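Side-chain contacts in APL1 (Anopheles gambiae, PDB 3O6N), which probably pairs with the leucine-rich repeat protein LRIM1 in a heterodimeric complex that regulates complement-like immunity in the mosquito: residues Y24-D29 against V35-E40; A62-S67 against L74-L79; V285-Y290 against L300-N305. One frame throughout, in Å; residues are numbered along the deposited sequence.

How the contacts relate
Contacts 1, 2 and 3 follow one another along the chain; none nests in or crosses another. Contact 1, near the N terminus, closes a loop of five residues and joins strand 27-28 to strand 36-37. Contact 2 comes next and closes six residues. It ties helix 63-67 to strand 73-75. These two are neighbours, with centres about 10 Å apart: the ring of Phe37 packs on the backbone of Leu64, and Val35 O meets Ala63 CB. Contact 3 lies toward the C terminus, its centre about 54 Å from that of contact 2. It closes nine residues, joining the weakly bonded strand 286-288 to strand 299-301. Contacts 2 and 3 both reach the long ladder of parallel strands.

Contact 1. Residues Y24-D29 against V35-E40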
ATOM      1  N   TYR A  24      25.406 -17.713  16.955  1.00 35.28           N
ATOM      2  CA  TYR A  24      24.415 -18.602  17.548  1.00 37.64           C
ATOM      3  C   TYR A  24      24.319 -18.407  19.058  1.00 35.00           C
ATOM      4  O   TYR A  24      25.334 -18.260  19.742  1.00 30.81           O
ATOM      5  CB  TYR A  24      24.756 -20.066  17.249  1.00 44.10           C
ATOM      6  CG  TYR A  24      24.113 -20.611  15.995  1.00 55.38           C
ATOM      7  CD1 TYR A  24      22.834 -21.150  16.027  1.00 60.16           C
ATOM      8  CD2 TYR A  24      24.789 -20.596  14.781  1.00 59.63           C
ATOM      9  CE1 TYR A  24      22.241 -21.655  14.885  1.00 64.00           C
ATOM     10  CE2 TYR A  24      24.203 -21.100  13.631  1.00 62.81           C
ATOM     11  CZ  TYR A  24      22.929 -21.627  13.690  1.00 66.54           C
ATOM     12  OH  TYR A  24      22.340 -22.129  12.552  1.00 70.34           O
ATOM     13  N   ASP A  25      23.090 -18.395  19.563  1.00 30.63           N
ATOM     14  CA  ASP A  25      22.841 -18.419  21.000  1.00 30.72           C
ATOM     15  C   ASP A  25      23.431 -17.230  21.751  1.00 33.08           C
ATOM     16  O   ASP A  25      23.952 -17.383  22.857  1.00 35.39           O
ATOM     17  CB  ASP A  25      23.358 -19.729  21.598  1.00 37.54           C
ATOM     18  CG  ASP A  25      22.749 -20.945  20.933  1.00 42.62           C
ATOM     19  OD1 ASP A  25      21.506 -21.029  20.880  1.00 47.79           O
ATOM     20  OD2 ASP A  25      23.512 -21.807  20.448  1.00 45.76           O
ATOM     21  N   VAL A  26      23.352 -16.049  21.148  1.00 29.76           N
ATOM     22  CA  VAL A  26      23.757 -14.830  21.829  1.00 24.59           C
ATOM     23  C   VAL A  26      22.610 -14.385  22.718  1.00 27.46           C
ATOM     24  O   VAL A  26      21.478 -14.249  22.255  1.00 28.71           O
ATOM     25  CB  VAL A  26      24.071 -13.704  20.839  1.00 25.29           C
ATOM     26  CG1 VAL A  26      24.405 -12.424  21.588  1.00 25.48           C
ATOM     27  CG2 VAL A  26      25.201 -14.105  19.911  1.00 27.33           C
ATOM     28  N   HIS A  27      22.892 -14.168  23.997  1.00 27.30           N
ATOM     29  CA  HIS A  27      21.851 -13.731  24.919  1.00 28.88           C
ATOM     30  C   HIS A  27      22.312 -12.579  25.797  1.00 32.21           C
ATOM     31  O   HIS A  27      23.044 -12.767  26.770  1.00 34.53           O
ATOM     32  CB  HIS A  27      21.334 -14.907  25.748  1.00 40.37           C
ATOM     33  CG  HIS A  27      20.659 -15.957  24.923  1.00 47.87           C
ATOM     34  ND1 HIS A  27      19.448 -15.746  24.298  1.00 53.86           N
ATOM     35  CD2 HIS A  27      21.037 -17.215  24.595  1.00 50.25           C
ATOM     36  CE1 HIS A  27      19.104 -16.833  23.633  1.00 56.83           C
ATOM     37  NE2 HIS A  27      20.051 -17.740  23.796  1.00 53.72           N
ATOM     38  N   ILE A  28      21.886 -11.379  25.417  1.00 25.35           N
ATOM     39  CA  ILE A  28      22.221 -10.164  26.140  1.00 29.11           C
ATOM     40  C   ILE A  28      20.927  -9.521  26.595  1.00 35.82           C
ATOM     41  O   ILE A  28      20.035  -9.280  25.781  1.00 30.57           O
ATOM     42  CB  ILE A  28      22.953  -9.161  25.227  1.00 30.50           C
ATOM     43  CG1 ILE A  28      24.234  -9.778  24.663  1.00 35.57           C
ATOM     44  CG2 ILE A  28      23.250  -7.864  25.974  1.00 32.26           C
ATOM     45  CD1 ILE A  28      24.926  -8.900  23.642  1.00 31.96           C
ATOM     46  N   ASP A  29      20.805  -9.258  27.889  1.00 40.35           N
ATOM     47  CA  ASP A  29      19.668  -8.485  28.371  1.00 52.02           C
ATOM     48  C   ASP A  29      20.124  -7.082  28.755  1.00 56.63           C
ATOM     49  O   ASP A  29      21.279  -6.717  28.535  1.00 53.45           O
ATOM     50  CB  ASP A  29      18.954  -9.185  29.533  1.00 57.97           C
ATOM     51  CG  ASP A  29      19.897  -9.579  30.647  1.00 65.98           C
ATOM     52  OD1 ASP A  29      20.277  -8.696  31.442  1.00 68.66           O
ATOM     53  OD2 ASP A  29      20.245 -10.776  30.734  1.00 69.72           O
ATOM     54  N   VAL A  35      30.186  -7.536  26.590  1.00 54.28           N
ATOM     55  CA  VAL A  35      30.361  -8.891  26.075  1.00 48.69           C
ATOM     56  C   VAL A  35      31.337  -8.856  24.900  1.00 38.10           C
ATOM     57  O   VAL A  35      31.678  -7.781  24.414  1.00 37.54           O
ATOM     58  CB  VAL A  35      29.012  -9.495  25.632  1.00 56.57           C
ATOM     59  CG1 VAL A  35      29.198 -10.899  25.095  1.00 61.38           C
ATOM     60  CG2 VAL A  35      28.033  -9.501  26.793  1.00 60.93           C
ATOM     61  N   TYR A  36      31.792 -10.023  24.448  1.00 31.76           N
ATOM     62  CA  TYR A  36      32.772 -10.091  23.366  1.00 25.32           C
ATOM     63  C   TYR A  36      32.229 -10.750  22.104  1.00 26.43           C
ATOM     64  O   TYR A  36      31.541 -11.769  22.170  1.00 30.28           O
ATOM     65  CB  TYR A  36      34.024 -10.837  23.829  1.00 25.18           C
ATOM     66  CG  TYR A  36      34.819 -10.098  24.875  1.00 29.01           C
ATOM     67  CD1 TYR A  36      35.049  -8.734  24.765  1.00 34.30           C
ATOM     68  CD2 TYR A  36      35.326 -10.761  25.982  1.00 25.31           C
ATOM     69  CE1 TYR A  36      35.776  -8.054  25.723  1.00 36.48           C
ATOM     70  CE2 TYR A  36      36.054 -10.090  26.946  1.00 37.61           C
ATOM     71  CZ  TYR A  36      36.274  -8.736  26.811  1.00 39.54           C
ATOM     72  OH  TYR A  36      36.996  -8.062  27.766  1.00 43.90           O
ATOM     73  N   PHE A  37      32.555 -10.156  20.958  1.00 25.27           N
ATOM     74  CA  PHE A  37      32.187 -10.695  19.652  1.00 23.66           C
ATOM     75  C   PHE A  37      33.440 -10.979  18.835  1.00 25.77           C
ATOM     76  O   PHE A  37      34.378 -10.186  18.840  1.00 26.45           O
ATOM     77  CB  PHE A  37      31.295  -9.703  18.887  1.00 22.87           C
ATOM     78  CG  PHE A  37      29.899  -9.598  19.427  1.00 24.57           C
ATOM     79  CD1 PHE A  37      28.933 -10.518  19.062  1.00 26.10           C
ATOM     80  CD2 PHE A  37      29.555  -8.589  20.310  1.00 29.16           C
ATOM     81  CE1 PHE A  37      27.647 -10.431  19.560  1.00 29.90           C
ATOM     82  CE2 PHE A  37      28.269  -8.492  20.809  1.00 27.38           C
ATOM     83  CZ  PHE A  37      27.313  -9.417  20.435  1.00 27.49           C
ATOM     84  N   GLY A  38      33.446 -12.110  18.136  1.00 25.36           N
ATOM     85  CA  GLY A  38      34.544 -12.467  17.256  1.00 24.31           C
ATOM     86  C   GLY A  38      35.878 -12.619  17.967  1.00 31.71           C
ATOM     87  O   GLY A  38      35.931 -12.914  19.162  1.00 28.16           O
ATOM     88  N   PHE A  39      36.960 -12.418  17.221  1.00 31.23           N
ATOM     89  CA  PHE A  39      38.311 -12.481  17.771  1.00 33.11           C
ATOM     90  C   PHE A  39      38.758 -11.128  18.309  1.00 30.55           C
ATOM     91  O   PHE A  39      38.342 -10.083  17.812  1.00 29.59           O
ATOM     92  CB  PHE A  39      39.298 -12.956  16.706  1.00 35.62           C
ATOM     93  CG  PHE A  39      39.097 -14.383  16.288  1.00 39.41           C
ATOM     94  CD1 PHE A  39      39.691 -15.417  16.998  1.00 39.94           C
ATOM     95  CD2 PHE A  39      38.319 -14.694  15.186  1.00 40.38           C
ATOM     96  CE1 PHE A  39      39.507 -16.732  16.615  1.00 43.78           C
ATOM     97  CE2 PHE A  39      38.133 -16.007  14.797  1.00 43.37           C
ATOM     98  CZ  PHE A  39      38.727 -17.028  15.513  1.00 42.09           C
ATOM     99  N   GLU A  40      39.615 -11.153  19.322  1.00 27.31           N
ATOM    100  CA  GLU A  40      40.163  -9.925  19.880  1.00 28.58           C
ATOM    101  C   GLU A  40      40.875  -9.123  18.797  1.00 30.03           C
ATOM    102  O   GLU A  40      40.775  -7.899  18.754  1.00 32.44           O
ATOM    103  CB  GLU A  40      41.122 -10.232  21.028  1.00 31.38           C
ATOM    104  CG  GLU A  40      41.773  -8.997  21.621  1.00 29.47           C
ATOM    105  CD  GLU A  40      42.607  -9.318  22.841  1.00 28.78           C
ATOM    106  OE1 GLU A  40      42.159 -10.144  23.661  1.00 30.08           O
ATOM    107  OE2 GLU A  40      43.711  -8.750  22.974  1.00 29.95           O
TER
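Val26 and Ile28 face Phe37 and Val35 across two chain runs of opposite direction, with CA of Ile28 8.2 Å from CA of Val35 and CA of Val26 9.6 Å from CA of Phe37. At this spacing no hydrogen bond joins the two segments. The gap is bridged by apolar side chains alone, and all four are buried. The closest approach is made by Ile28 and Phe37, which reach at each other from the two sides of the gap. In Ile28, CG1 stands anti to the carbonyl carbon (chi1 -59°) and the chain then runs on extended (chi2 174°). This carries CD1 out to the far end of the Phe37 ring, where it lies 4.0 Å from CZ. The CB of Phe37 does not point at segment 24-29, but the ring extends from it far enough to reach across. Val26 meets the same ring one atom along, its CG1 4.3 Å from Phe37 CE1. One ring thus serves two branched side chains. Val35 adds a looser touch, with its CG2 4.4 Å from Ile28 CG1.

The contact belongs to the N-terminal end of the leucine-rich repeat solenoid. Phe37 also packs edge-to-face with Phe23, and Met57 touches Val26, Ile28 and Phe37. Helix 63-67 adjoins the same ring through the backbone of Ala63 and Leu64. The two strands find their backbone partners elsewhere: strand 27-28 pairs in parallel with strand 56-57, and strand 36-37 pairs in parallel with strand 9-10, whose Tyr10 touches Val26 and Val35.

Contact 2. Residues A62-S67 against L74-L79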
ATOM      1  N   ALA A  62      27.756  -1.728  21.561  1.00 21.42           N
ATOM      2  CA  ALA A  62      28.772  -1.184  20.668  1.00 24.63           C
ATOM      3  C   ALA A  62      29.827  -2.235  20.320  1.00 25.75           C
ATOM      4  O   ALA A  62      30.500  -2.140  19.294  1.00 27.02           O
ATOM      5  CB  ALA A  62      29.431   0.034  21.299  1.00 27.99           C
ATOM      6  N   ALA A  63      29.957  -3.239  21.181  1.00 24.33           N
ATOM      7  CA  ALA A  63      30.990  -4.261  21.027  1.00 28.92           C
ATOM      8  C   ALA A  63      30.907  -5.006  19.698  1.00 28.88           C
ATOM      9  O   ALA A  63      31.922  -5.459  19.176  1.00 27.00           O
ATOM     10  CB  ALA A  63      30.947  -5.242  22.191  1.00 29.67           C
ATOM     11  N   LEU A  64      29.700  -5.135  19.153  1.00 24.78           N
ATOM     12  CA  LEU A  64      29.512  -5.892  17.920  1.00 22.91           C
ATOM     13  C   LEU A  64      30.266  -5.270  16.752  1.00 25.79           C
ATOM     14  O   LEU A  64      31.138  -5.904  16.162  1.00 25.87           O
ATOM     15  CB  LEU A  64      28.023  -6.021  17.577  1.00 18.86           C
ATOM     16  CG  LEU A  64      27.709  -6.656  16.221  1.00 22.33           C
ATOM     17  CD1 LEU A  64      28.301  -8.060  16.119  1.00 20.07           C
ATOM     18  CD2 LEU A  64      26.206  -6.682  15.981  1.00 21.40           C
ATOM     19  N   LEU A  65      29.927  -4.027  16.421  1.00 20.66           N
ATOM     20  CA  LEU A  65      30.552  -3.342  15.295  1.00 24.74           C
ATOM     21  C   LEU A  65      31.903  -2.720  15.651  1.00 29.21           C
ATOM     22  O   LEU A  65      32.644  -2.284  14.770  1.00 29.47           O
ATOM     23  CB  LEU A  65      29.606  -2.292  14.707  1.00 26.91           C
ATOM     24  CG  LEU A  65      28.343  -2.888  14.084  1.00 25.51           C
ATOM     25  CD1 LEU A  65      27.361  -1.798  13.653  1.00 27.01           C
ATOM     26  CD2 LEU A  65      28.699  -3.796  12.908  1.00 22.59           C
ATOM     27  N   ASP A  66      32.222  -2.677  16.939  1.00 27.92           N
ATOM     28  CA  ASP A  66      33.562  -2.275  17.353  1.00 31.01           C
ATOM     29  C   ASP A  66      34.562  -3.357  16.954  1.00 29.75           C
ATOM     30  O   ASP A  66      35.730  -3.070  16.701  1.00 27.81           O
ATOM     31  CB  ASP A  66      33.620  -2.023  18.861  1.00 30.02           C
ATOM     32  CG  ASP A  66      33.092  -0.652  19.245  1.00 38.64           C
ATOM     33  OD1 ASP A  66      32.486   0.020  18.384  1.00 40.73           O
ATOM     34  OD2 ASP A  66      33.281  -0.247  20.413  1.00 42.71           O
ATOM     35  N   SER A  67      34.083  -4.597  16.891  1.00 27.98           N
ATOM     36  CA  SER A  67      34.919  -5.746  16.555  1.00 25.93           C
ATOM     37  C   SER A  67      34.783  -6.152  15.092  1.00 26.05           C
ATOM     38  O   SER A  67      35.743  -6.615  14.479  1.00 29.26           O
ATOM     39  CB  SER A  67      34.584  -6.937  17.453  1.00 29.71           C
ATOM     40  OG  SER A  67      34.890  -6.656  18.804  1.00 32.44           O
ATOM     41  N   LEU A  74      23.979  -6.106   7.668  1.00 23.23           N
ATOM     42  CA  LEU A  74      23.762  -6.468   9.062  1.00 22.17           C
ATOM     43  C   LEU A  74      22.292  -6.799   9.307  1.00 24.96           C
ATOM     44  O   LEU A  74      21.416  -5.942   9.176  1.00 22.43           O
ATOM     45  CB  LEU A  74      24.218  -5.339   9.987  1.00 20.73           C
ATOM     46  CG  LEU A  74      24.041  -5.550  11.490  1.00 20.79           C
ATOM     47  CD1 LEU A  74      24.858  -6.741  11.968  1.00 25.43           C
ATOM     48  CD2 LEU A  74      24.432  -4.297  12.249  1.00 25.27           C
ATOM     49  N   ASN A  75      22.030  -8.052   9.658  1.00 21.41           N
ATOM     50  CA  ASN A  75      20.671  -8.502   9.914  1.00 19.01           C
ATOM     51  C   ASN A  75      20.395  -8.629  11.410  1.00 17.03           C
ATOM     52  O   ASN A  75      20.792  -9.606  12.045  1.00 20.87           O
ATOM     53  CB  ASN A  75      20.417  -9.833   9.204  1.00 20.32           C
ATOM     54  CG  ASN A  75      18.960 -10.249   9.248  1.00 24.82           C
ATOM     55  OD1 ASN A  75      18.189  -9.757  10.071  1.00 21.37           O
ATOM     56  ND2 ASN A  75      18.577 -11.163   8.361  1.00 26.64           N
ATOM     57  N   LEU A  76      19.720  -7.629  11.967  1.00 16.16           N
ATOM     58  CA  LEU A  76      19.333  -7.650  13.371  1.00 18.36           C
ATOM     59  C   LEU A  76      17.821  -7.824  13.525  1.00 18.23           C
ATOM     60  O   LEU A  76      17.237  -7.412  14.528  1.00 20.83           O
ATOM     61  CB  LEU A  76      19.793  -6.373  14.074  1.00 15.07           C
ATOM     62  CG  LEU A  76      21.295  -6.085  13.982  1.00 17.84           C
ATOM     63  CD1 LEU A  76      21.623  -4.696  14.502  1.00 16.42           C
ATOM     64  CD2 LEU A  76      22.093  -7.147  14.731  1.00 21.66           C
ATOM     65  N   ASN A  77      17.193  -8.435  12.524  1.00 18.69           N
ATOM     66  CA  ASN A  77      15.760  -8.706  12.569  1.00 22.47           C
ATOM     67  C   ASN A  77      15.383  -9.664  13.695  1.00 23.32           C
ATOM     68  O   ASN A  77      16.044 -10.684  13.894  1.00 24.16           O
ATOM     69  CB  ASN A  77      15.281  -9.288  11.236  1.00 21.49           C
ATOM     70  CG  ASN A  77      14.913  -8.223  10.231  1.00 24.32           C
ATOM     71  OD1 ASN A  77      15.214  -7.044  10.412  1.00 23.16           O
ATOM     72  ND2 ASN A  77      14.252  -8.636   9.157  1.00 29.20           N
ATOM     73  N   ASP A  78      14.323  -9.328  14.428  1.00 20.39           N
ATOM     74  CA  ASP A  78      13.767 -10.218  15.453  1.00 22.61           C
ATOM     75  C   ASP A  78      14.783 -10.677  16.503  1.00 24.03           C
ATOM     76  O   ASP A  78      14.859 -11.863  16.836  1.00 23.30           O
ATOM     77  CB  ASP A  78      13.103 -11.433  14.799  1.00 27.77           C
ATOM     78  CG  ASP A  78      12.305 -12.263  15.786  1.00 26.99           C
ATOM     79  OD1 ASP A  78      11.792 -11.694  16.771  1.00 26.83           O
ATOM     80  OD2 ASP A  78      12.191 -13.488  15.575  1.00 26.98           O
ATOM     81  N   LEU A  79      15.551  -9.731  17.031  1.00 17.75           N
ATOM     82  CA  LEU A  79      16.527 -10.023  18.078  1.00 22.47           C
ATOM     83  C   LEU A  79      16.011  -9.559  19.436  1.00 21.97           C
ATOM     84  O   LEU A  79      16.750  -9.551  20.421  1.00 24.55           O
ATOM     85  CB  LEU A  79      17.863  -9.338  17.769  1.00 23.49           C
ATOM     86  CG  LEU A  79      18.911 -10.137  16.988  1.00 30.37           C
ATOM     87  CD1 LEU A  79      18.300 -10.865  15.808  1.00 32.13           C
ATOM     88  CD2 LEU A  79      20.027  -9.224  16.528  1.00 34.34           C
TER
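In Leu65, CG is anti to the carbonyl carbon (chi1 -65°), and in Leu74 it is anti to the backbone N (chi1 179°); each torsion directs its own side chain into the gap between helix 63-67 and strand 73-75. There the two reach toward each other tip to tip, and Leu65 CD1 comes 4.1 Å from Leu74 CD2. The other methyl of Leu74 is used as well: its CD1 lies 4.2 Å from Leu64 CD2. Leu74 is thus held at both branches by consecutive leucines of the helix. Leu64 CD2 also touches the next inward residue of the second segment, with 4.3 Å to Leu76 CD2. All four leucines are buried, and no hydrogen bond crosses between the segments. Phe52 packs on Leu64 and Leu76, and Phe89 on Leu65.

Asn75, at the end of the strand, turns away from helix 63-67 and touches Thr51 and Tyr99 of the flanking strands. Its OD1 accepts from Asn77 N at 3.0 Å, an Asx turn that helps bend the chain. Asn103 takes up Leu76 O and Leu79 N from the following repeat. Leu74 and Leu76 are the two leucines of the LxLxxN motif, and Leu79 stands where its asparagine usually is. In such a leucine-rich repeat, leucines of the strand and of the turn after it point into the solenoid core to meet side chains from the outer, convex side.

Contact 3. Residues V285-Y290 against L300-N305; sequences VALNLY and LDLSHN
Leu287 and Leu289 pack against Leu302 and Leu300 inside a leucine-rich repeat solenoid. Segment 300-305, with sequence LDLSHN, carries the LxLxxN signature of the family. Segment 285-290 lies across the core from it; its weakly bonded strand 286-288 pairs in parallel with strand 262-264, not with 299-301. The tight part is purely apolar. Leu287 and Leu302 lie nearly perpendicular, and CD2 of the first comes within 3.5 Å of CD1 of the second, a close methyl contact. Beside them Leu289 and Leu300 meet end to end, methyl against methyl, with Leu289 CD1 4.0 Å from Leu300 CD2. All four are buried. Phe317 of helix 314-317 packs on Leu287 and Leu300.

The outward side of each segment is different. Val285 is exposed and its CB points away from segment 300-305. His304, at the same end of the contact, is exposed too, its ring stacked on that of His327. On the back of segment 285-290, Asn288 OD1 makes an Asx turn to Tyr290 N, also accepts from Gly291 N, and lies 3.2 Å above the centre of the Tyr290 ring. Asn305 and Ser303, by contrast, are buried, and their polar groups have partners. Asn305 ND2 bonds to Leu302 O at 3.0 Å and to Ile279 O, while its OD1 accepts from Leu284 N. The Leu302 carbonyl is met from above its plane. That carbonyl also receives Asn328 ND2, as in the asparagine ladder of such repeats. At the start of the turn Asp301 OD1 accepts twice from one residue: from Ser303 N at 3.0 Å, and on its syn lone pair from Ser303 OG at 2.8 Å.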
ATOM      1  N   VAL A 285     -25.180   7.239  -6.933  1.00 17.93           N
ATOM      2  CA  VAL A 285     -26.564   7.268  -7.385  1.00 19.74           C
ATOM      3  C   VAL A 285     -26.618   7.511  -8.884  1.00 20.50           C
ATOM      4  O   VAL A 285     -27.681   7.428  -9.495  1.00 24.87           O
ATOM      5  CB  VAL A 285     -27.383   8.363  -6.669  1.00 22.37           C
ATOM      6  CG1 VAL A 285     -27.537   8.041  -5.194  1.00 20.52           C
ATOM      7  CG2 VAL A 285     -26.743   9.731  -6.870  1.00 26.54           C
ATOM      8  N   ALA A 286     -25.466   7.813  -9.474  1.00 21.57           N
ATOM      9  CA  ALA A 286     -25.403   8.159 -10.890  1.00 21.09           C
ATOM     10  C   ALA A 286     -24.139   7.613 -11.540  1.00 24.65           C
ATOM     11  O   ALA A 286     -23.050   7.697 -10.973  1.00 22.90           O
ATOM     12  CB  ALA A 286     -25.472   9.668 -11.069  1.00 24.96           C
ATOM     13  N   LEU A 287     -24.291   7.068 -12.741  1.00 23.79           N
ATOM     14  CA  LEU A 287     -23.167   6.508 -13.475  1.00 18.21           C
ATOM     15  C   LEU A 287     -23.277   6.807 -14.963  1.00 22.41           C
ATOM     16  O   LEU A 287     -24.240   6.403 -15.614  1.00 19.58           O
ATOM     17  CB  LEU A 287     -23.122   4.993 -13.278  1.00 21.56           C
ATOM     18  CG  LEU A 287     -22.092   4.249 -14.127  1.00 23.31           C
ATOM     19  CD1 LEU A 287     -20.691   4.570 -13.642  1.00 22.08           C
ATOM     20  CD2 LEU A 287     -22.348   2.745 -14.078  1.00 24.71           C
ATOM     21  N   ASN A 288     -22.292   7.510 -15.506  1.00 19.54           N
ATOM     22  CA  ASN A 288     -22.239   7.727 -16.946  1.00 20.70           C
ATOM     23  C   ASN A 288     -20.855   7.430 -17.498  1.00 20.68           C
ATOM     24  O   ASN A 288     -19.961   8.273 -17.447  1.00 19.58           O
ATOM     25  CB  ASN A 288     -22.653   9.157 -17.316  1.00 21.46           C
ATOM     26  CG  ASN A 288     -22.618   9.405 -18.815  1.00 22.41           C
ATOM     27  OD1 ASN A 288     -22.011   8.643 -19.568  1.00 22.36           O
ATOM     28  ND2 ASN A 288     -23.270  10.480 -19.258  1.00 20.41           N
ATOM     29  N   LEU A 289     -20.688   6.222 -18.025  1.00 17.67           N
ATOM     30  CA  LEU A 289     -19.487   5.869 -18.764  1.00 18.25           C
ATOM     31  C   LEU A 289     -19.849   5.579 -20.219  1.00 19.85           C
ATOM     32  O   LEU A 289     -19.116   4.886 -20.924  1.00 25.06           O
ATOM     33  CB  LEU A 289     -18.791   4.657 -18.128  1.00 14.58           C
ATOM     34  CG  LEU A 289     -18.134   4.900 -16.765  1.00 14.14           C
ATOM     35  CD1 LEU A 289     -17.595   3.593 -16.189  1.00 14.75           C
ATOM     36  CD2 LEU A 289     -17.030   5.952 -16.865  1.00 14.99           C
ATOM     37  N   TYR A 290     -20.985   6.110 -20.665  1.00 19.75           N
ATOM     38  CA  TYR A 290     -21.420   5.922 -22.048  1.00 19.54           C
ATOM     39  C   TYR A 290     -21.139   7.135 -22.939  1.00 19.05           C
ATOM     40  O   TYR A 290     -21.042   7.000 -24.157  1.00 23.71           O
ATOM     41  CB  TYR A 290     -22.900   5.523 -22.130  1.00 24.92           C
ATOM     42  CG  TYR A 290     -23.835   6.338 -21.262  1.00 21.88           C
ATOM     43  CD1 TYR A 290     -24.474   7.470 -21.758  1.00 22.73           C
ATOM     44  CD2 TYR A 290     -24.098   5.957 -19.951  1.00 22.16           C
ATOM     45  CE1 TYR A 290     -25.338   8.208 -20.964  1.00 23.96           C
ATOM     46  CE2 TYR A 290     -24.957   6.685 -19.152  1.00 20.60           C
ATOM     47  CZ  TYR A 290     -25.571   7.810 -19.660  1.00 26.23           C
ATOM     48  OH  TYR A 290     -26.423   8.530 -18.853  1.00 27.93           O
ATOM     49  N   LEU A 300     -14.915  -3.771 -13.518  1.00 14.25           N
ATOM     50  CA  LEU A 300     -15.628  -2.635 -12.956  1.00 16.46           C
ATOM     51  C   LEU A 300     -16.458  -3.106 -11.775  1.00 18.15           C
ATOM     52  O   LEU A 300     -17.397  -3.889 -11.932  1.00 15.98           O
ATOM     53  CB  LEU A 300     -16.523  -1.976 -14.018  1.00 13.45           C
ATOM     54  CG  LEU A 300     -17.295  -0.713 -13.615  1.00 13.83           C
ATOM     55  CD1 LEU A 300     -16.364   0.355 -13.055  1.00 15.17           C
ATOM     56  CD2 LEU A 300     -18.093  -0.161 -14.793  1.00 13.81           C
ATOM     57  N   ASP A 301     -16.101  -2.634 -10.589  1.00 15.42           N
ATOM     58  CA  ASP A 301     -16.813  -3.020  -9.383  1.00 19.18           C
ATOM     59  C   ASP A 301     -17.669  -1.865  -8.890  1.00 18.76           C
ATOM     60  O   ASP A 301     -17.148  -0.864  -8.396  1.00 16.78           O
ATOM     61  CB  ASP A 301     -15.831  -3.453  -8.293  1.00 14.49           C
ATOM     62  CG  ASP A 301     -16.524  -4.048  -7.087  1.00 17.09           C
ATOM     63  OD1 ASP A 301     -17.768  -3.958  -7.012  1.00 15.38           O
ATOM     64  OD2 ASP A 301     -15.819  -4.601  -6.212  1.00 14.79           O
ATOM     65  N   LEU A 302     -18.983  -2.009  -9.032  1.00 15.20           N
ATOM     66  CA  LEU A 302     -19.922  -0.990  -8.589  1.00 13.35           C
ATOM     67  C   LEU A 302     -20.823  -1.518  -7.478  1.00 13.54           C
ATOM     68  O   LEU A 302     -21.865  -0.929  -7.189  1.00 16.21           O
ATOM     69  CB  LEU A 302     -20.801  -0.537  -9.759  1.00 15.48           C
ATOM     70  CG  LEU A 302     -20.075   0.044 -10.975  1.00 17.03           C
ATOM     71  CD1 LEU A 302     -21.010   0.117 -12.169  1.00 16.85           C
ATOM     72  CD2 LEU A 302     -19.497   1.412 -10.643  1.00 21.66           C
ATOM     73  N   SER A 303     -20.429  -2.630  -6.868  1.00 13.98           N
ATOM     74  CA  SER A 303     -21.263  -3.268  -5.854  1.00 16.69           C
ATOM     75  C   SER A 303     -21.403  -2.403  -4.606  1.00 17.61           C
ATOM     76  O   SER A 303     -20.532  -1.592  -4.298  1.00 17.80           O
ATOM     77  CB  SER A 303     -20.719  -4.664  -5.489  1.00 15.14           C
ATOM     78  OG  SER A 303     -19.448  -4.578  -4.837  1.00 17.33           O
ATOM     79  N   HIS A 304     -22.511  -2.581  -3.896  1.00 16.09           N
ATOM     80  CA  HIS A 304     -22.751  -1.872  -2.641  1.00 15.01           C
ATOM     81  C   HIS A 304     -22.777  -0.358  -2.817  1.00 17.36           C
ATOM     82  O   HIS A 304     -22.011   0.373  -2.191  1.00 16.55           O
ATOM     83  CB  HIS A 304     -21.746  -2.302  -1.564  1.00 14.34           C
ATOM     84  CG  HIS A 304     -21.959  -3.701  -1.083  1.00 18.15           C
ATOM     85  ND1 HIS A 304     -21.352  -4.794  -1.666  1.00 22.36           N
ATOM     86  CD2 HIS A 304     -22.741  -4.193  -0.092  1.00 17.14           C
ATOM     87  CE1 HIS A 304     -21.736  -5.893  -1.045  1.00 22.36           C
ATOM     88  NE2 HIS A 304     -22.581  -5.557  -0.086  1.00 27.16           N
ATOM     89  N   ASN A 305     -23.668   0.095  -3.689  1.00 14.80           N
ATOM     90  CA  ASN A 305     -23.927   1.515  -3.860  1.00 18.39           C
ATOM     91  C   ASN A 305     -25.434   1.753  -3.859  1.00 19.79           C
ATOM     92  O   ASN A 305     -26.189   0.933  -3.336  1.00 20.12           O
ATOM     93  CB  ASN A 305     -23.269   2.043  -5.135  1.00 15.72           C
ATOM     94  CG  ASN A 305     -21.771   2.273  -4.964  1.00 15.87           C
ATOM     95  OD1 ASN A 305     -21.362   3.219  -4.299  1.00 16.56           O
ATOM     96  ND2 ASN A 305     -20.952   1.406  -5.557  1.00 15.50           N
TER